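Local coordinates for 3-oxo-glucose-6-phosphate:glutamate aminotransferase (Bacillus subtilis subsp. subtilis, PDB 4K2M), which catalyses the reversible pyridoxal phosphate-dependent transfer of an amino group from glutamate to 3-dehydro-glucose 6-phosphate, giving kanosamine 6-phosphate, at residues A[323-328]-A[428-433]; A[91-96]-A[102-107]. All blocks are in the same frame, centred on the assembly; numbering follows the deposited sequence.

Both contacts join two helices of the aminotransferase family region, yet they have no helix in common and lie apart, their centres about 43 Å from each other. Interaction 1 is largely buried: helices 312-329 and 423-441, distant in sequence, meet through a tyrosine, a methionine and a valine, with an arginine at the margin, and no hydrogen bond crosses directly between the segments. Interaction 2 is more local and closer to the surface, pairing the end of helix 80-93 with the start of helix 103-116 across a short loop that carries substrate-binding residues Thr100 and Ser101. A single tyrosine does the work there, touching valine and reaching glutamate through water.

Interaction 1 of 2, residues A[323-328]-A[428-433]; sequences ADRYIT and RVMEGL
Tyr326 and Met430 form the centre of this contact, and their CA atoms, 7.4 Å apart, mark where the two helices come level. The apolar part begins with Met430 CG, which lies at the edge of the tyrosine ring, in its plane, 3.7 Å from Tyr326 CD1. With CG beside its backbone N (chi1 -69°) and chi2 extended, the methionine reaches across the gap between the helices. Val429 is short enough to sit between its own helix and the outer end of the ring, where its CG1 comes obliquely to 3.7 Å from Tyr326 OH and also touches CE1.

Sulfur adds a Met-aromatic contact: Met430 SD sits 5.0 Å from the centroid of the Tyr326 ring, approaching obliquely. The bend at chi3 then turns the methyl group toward Arg325, bringing Met430 CE within 3.8 Å of Arg325 NH1. An unbranched, flexible methionine can thus serve both an aromatic ring and a guanidinium group.

Polar ends find their partners beyond the two segments. Tyr326 OH hydrogen-bonds to the carbonyl oxygen of Pro416, which anchors the far end of the ring, while Arg325 hydrogen-bonds to Gln426 and forms a salt bridge with Asp427. The extended arginine therefore ties its helix to residues just before 428-433.

The segment axes run roughly parallel, 22° apart and 11.1 Å at closest approach, a spacing that large side chains can bridge. Strand 353-356 lies alongside: its Phe353 meets the Tyr326 ring and touches Ala323 and Ile327 of helix 312-329, while Ile355 receives Leu433 from helix 423-441.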
# COMPACT_ATOMS: atom_id res chain seq x y z
N ALA A 323 -30.38 -3.72 -9.12
CA ALA A 323 -31.08 -3.34 -7.90
C ALA A 323 -32.56 -3.11 -8.20
O ALA A 323 -33.44 -3.57 -7.46
CB ALA A 323 -30.46 -2.09 -7.27
N ASP A 324 -32.82 -2.42 -9.30
CA ASP A 324 -34.20 -2.14 -9.73
C ASP A 324 -34.95 -3.45 -9.96
O ASP A 324 -36.13 -3.57 -9.61
CB ASP A 324 -34.18 -1.30 -11.01
CG ASP A 324 -35.57 -0.99 -11.54
OD1 ASP A 324 -36.40 -0.42 -10.80
OD2 ASP A 324 -35.81 -1.30 -12.72
N ARG A 325 -34.26 -4.44 -10.52
CA ARG A 325 -34.89 -5.72 -10.86
C ARG A 325 -35.22 -6.51 -9.59
O ARG A 325 -36.31 -7.09 -9.50
CB ARG A 325 -33.97 -6.52 -11.79
CG ARG A 325 -34.65 -7.70 -12.51
CD ARG A 325 -33.80 -8.13 -13.71
NE ARG A 325 -34.42 -9.19 -14.52
CZ ARG A 325 -34.23 -10.49 -14.34
NH1 ARG A 325 -33.46 -10.93 -13.37
NH2 ARG A 325 -34.82 -11.38 -15.15
N TYR A 326 -34.31 -6.51 -8.62
CA TYR A 326 -34.61 -7.10 -7.31
C TYR A 326 -35.81 -6.42 -6.67
O TYR A 326 -36.70 -7.08 -6.13
CB TYR A 326 -33.43 -6.93 -6.35
CG TYR A 326 -32.37 -8.01 -6.37
CD1 TYR A 326 -32.70 -9.36 -6.47
CD2 TYR A 326 -31.03 -7.66 -6.26
CE1 TYR A 326 -31.71 -10.34 -6.45
CE2 TYR A 326 -30.04 -8.63 -6.24
CZ TYR A 326 -30.39 -9.96 -6.34
OH TYR A 326 -29.40 -10.91 -6.33
N ILE A 327 -35.81 -5.09 -6.68
CA ILE A 327 -36.84 -4.36 -5.93
C ILE A 327 -38.21 -4.60 -6.55
O ILE A 327 -39.20 -4.81 -5.85
CB ILE A 327 -36.51 -2.85 -5.85
CG1 ILE A 327 -35.30 -2.64 -4.93
CG2 ILE A 327 -37.72 -2.06 -5.34
CD1 ILE A 327 -34.71 -1.21 -5.02
N THR A 328 -38.27 -4.59 -7.87
CA THR A 328 -39.52 -4.84 -8.56
C THR A 328 -39.98 -6.30 -8.42
O THR A 328 -41.13 -6.56 -8.07
CB THR A 328 -39.41 -4.44 -10.05
OG1 THR A 328 -39.14 -3.03 -10.12
CG2 THR A 328 -40.71 -4.74 -10.81
N ARG A 428 -32.58 -17.05 -10.20
CA ARG A 428 -32.51 -18.14 -9.24
C ARG A 428 -32.48 -17.64 -7.80
O ARG A 428 -33.11 -18.23 -6.91
CB ARG A 428 -31.31 -19.06 -9.51
CG ARG A 428 -31.32 -20.30 -8.61
CD ARG A 428 -30.39 -21.39 -9.09
NE ARG A 428 -30.48 -22.60 -8.26
CZ ARG A 428 -31.34 -23.60 -8.48
NH1 ARG A 428 -32.19 -23.54 -9.50
NH2 ARG A 428 -31.35 -24.65 -7.68
N VAL A 429 -31.75 -16.55 -7.56
CA VAL A 429 -31.73 -15.93 -6.24
C VAL A 429 -33.15 -15.58 -5.81
O VAL A 429 -33.56 -15.86 -4.68
CB VAL A 429 -30.88 -14.65 -6.22
CG1 VAL A 429 -31.02 -13.94 -4.85
CG2 VAL A 429 -29.43 -14.98 -6.50
N MET A 430 -33.88 -14.97 -6.72
CA MET A 430 -35.21 -14.46 -6.40
C MET A 430 -36.23 -15.57 -6.22
O MET A 430 -37.03 -15.53 -5.30
CB MET A 430 -35.65 -13.46 -7.47
CG MET A 430 -34.84 -12.18 -7.42
SD MET A 430 -35.41 -10.91 -8.53
CE MET A 430 -35.22 -11.72 -10.12
N GLU A 431 -36.19 -16.56 -7.10
CA GLU A 431 -37.10 -17.69 -6.98
C GLU A 431 -36.81 -18.48 -5.70
O GLU A 431 -37.73 -18.90 -5.01
CB GLU A 431 -37.02 -18.58 -8.21
CG GLU A 431 -37.40 -17.85 -9.49
CD GLU A 431 -37.40 -18.74 -10.70
OE1 GLU A 431 -36.80 -18.35 -11.73
OE2 GLU A 431 -38.01 -19.83 -10.63
N GLY A 432 -35.53 -18.64 -5.39
CA GLY A 432 -35.13 -19.32 -4.17
C GLY A 432 -35.63 -18.57 -2.95
O GLY A 432 -36.10 -19.16 -1.97
N LEU A 433 -35.53 -17.24 -2.99
CA LEU A 433 -35.99 -16.44 -1.87
C LEU A 433 -37.50 -16.59 -1.69
O LEU A 433 -37.98 -16.74 -0.55
CB LEU A 433 -35.62 -14.97 -2.08
CG LEU A 433 -35.72 -14.08 -0.85
CD1 LEU A 433 -34.72 -14.53 0.23
CD2 LEU A 433 -35.46 -12.63 -1.24

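Interaction 2 of 2, residues A[91-96]-A[102-107]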
# COMPACT_ATOMS: atom_id res chain seq x y z
N THR A 91 2.44 -3.08 -20.51
CA THR A 91 3.49 -3.26 -21.50
C THR A 91 4.26 -1.96 -21.71
O THR A 91 5.46 -1.96 -22.00
CB THR A 91 2.89 -3.75 -22.83
OG1 THR A 91 2.31 -5.05 -22.63
CG2 THR A 91 3.97 -3.86 -23.89
N GLU A 92 3.56 -0.84 -21.54
CA GLU A 92 4.19 0.49 -21.63
C GLU A 92 4.76 0.98 -20.31
O GLU A 92 5.81 1.64 -20.28
CB GLU A 92 3.17 1.52 -22.13
CG GLU A 92 2.41 1.10 -23.37
CD GLU A 92 1.33 2.11 -23.74
OE1 GLU A 92 1.24 3.16 -23.07
OE2 GLU A 92 0.57 1.84 -24.70
N VAL A 93 4.08 0.68 -19.20
CA VAL A 93 4.55 1.20 -17.91
C VAL A 93 5.77 0.45 -17.37
O VAL A 93 6.70 1.07 -16.86
CB VAL A 93 3.43 1.20 -16.85
CG1 VAL A 93 3.98 1.67 -15.51
CG2 VAL A 93 2.31 2.12 -17.27
N LEU A 94 5.76 -0.87 -17.49
CA LEU A 94 6.82 -1.69 -16.89
C LEU A 94 8.24 -1.27 -17.28
O LEU A 94 9.10 -1.15 -16.39
CB LEU A 94 6.57 -3.19 -17.09
CG LEU A 94 5.43 -3.78 -16.24
CD1 LEU A 94 5.10 -5.21 -16.68
CD2 LEU A 94 5.77 -3.74 -14.74
N PRO A 95 8.49 -1.02 -18.59
CA PRO A 95 9.86 -0.66 -18.99
C PRO A 95 10.27 0.73 -18.52
O PRO A 95 11.45 1.06 -18.61
CB PRO A 95 9.79 -0.65 -20.53
CG PRO A 95 8.59 -1.47 -20.87
CD PRO A 95 7.62 -1.24 -19.77
N THR A 96 9.32 1.54 -18.06
CA THR A 96 9.67 2.87 -17.54
C THR A 96 10.35 2.78 -16.20
O THR A 96 11.07 3.70 -15.80
CB THR A 96 8.46 3.81 -17.38
OG1 THR A 96 7.64 3.36 -16.29
CG2 THR A 96 7.65 3.90 -18.67
N GLY A 102 5.46 8.54 -10.09
CA GLY A 102 5.37 8.56 -11.54
C GLY A 102 4.27 9.43 -12.10
O GLY A 102 3.43 9.94 -11.36
N PRO A 103 4.25 9.59 -13.43
CA PRO A 103 3.35 10.53 -14.10
C PRO A 103 1.88 10.13 -14.11
O PRO A 103 1.03 11.01 -14.21
CB PRO A 103 3.88 10.56 -15.54
CG PRO A 103 4.56 9.22 -15.71
CD PRO A 103 5.19 8.95 -14.37
N TYR A 104 1.57 8.83 -14.02
CA TYR A 104 0.18 8.40 -14.04
C TYR A 104 -0.57 8.82 -12.78
O TYR A 104 -1.78 9.06 -12.82
CB TYR A 104 0.07 6.89 -14.27
CG TYR A 104 0.52 6.43 -15.64
CD1 TYR A 104 -0.36 6.43 -16.71
CD2 TYR A 104 1.82 5.97 -15.86
CE1 TYR A 104 0.03 5.99 -17.96
CE2 TYR A 104 2.22 5.54 -17.10
CZ TYR A 104 1.32 5.56 -18.15
OH TYR A 104 1.72 5.12 -19.40
N LEU A 105 0.14 8.94 -11.66
CA LEU A 105 -0.44 9.44 -10.42
C LEU A 105 -1.15 10.78 -10.61
O LEU A 105 -2.33 10.90 -10.31
CB LEU A 105 0.63 9.58 -9.32
CG LEU A 105 0.80 8.39 -8.40
CD1 LEU A 105 1.90 8.67 -7.37
CD2 LEU A 105 -0.54 8.07 -7.72
N GLU A 106 -0.43 11.78 -11.13
CA GLU A 106 -1.01 13.11 -11.32
C GLU A 106 -2.19 13.08 -12.29
O GLU A 106 -3.19 13.79 -12.09
CB GLU A 106 0.05 14.09 -11.84
CG GLU A 106 -0.29 15.56 -11.59
CD GLU A 106 0.41 16.50 -12.56
OE1 GLU A 106 1.66 16.43 -12.66
OE2 GLU A 106 -0.29 17.30 -13.21
N GLN A 107 -2.08 12.28 -13.35
CA GLN A 107 -3.17 12.18 -14.33
C GLN A 107 -4.40 11.54 -13.71
O GLN A 107 -5.53 11.95 -13.99
CB GLN A 107 -2.73 11.38 -15.56
CG GLN A 107 -3.80 11.25 -16.64
CD GLN A 107 -4.06 12.55 -17.39
OE1 GLN A 107 -3.26 13.49 -17.32
NE2 GLN A 107 -5.17 12.61 -18.12
O HOH W 1 0.12 3.79 -20.98
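Tyr104 reaches from the first turn of helix 103-116 toward Val93 and Glu92 on helix 80-93, and its side chain carries the whole contact. From CB, directed at the other segment, the first torsion sets CG beside the backbone N (chi1 -67°), sending the ring across the gap. CD2 comes first, 4.1 Å from Val93 CG2. Contact tightens at CE2, only 3.4 Å from that same methyl, which approaches the ring obliquely. CZ is also in touch with this methyl, and so is the hydroxyl oxygen, the two side chains running antiparallel alongside one another. The compact valine lets the ring lie close to its helix, and Ala303 of helix 299-308 touches both side chains.

At the tip, Tyr104 OH stands 4.2 Å from Glu92 OE1, and a water joins them. This water donates to Glu92 OE1 at 2.5 Å and hydrogen-bonds to Tyr104 OH at 2.6 Å.

Tyrosine suits this boundary because it offers an apolar ring to buried Val93 and a polar end to exposed Glu92. The negative carboxylate would probably polarise the water. Between these two segments the chemistry is therefore mixed, an apolar methyl–ring contact on the inner side and a water-mediated polar link on the outer.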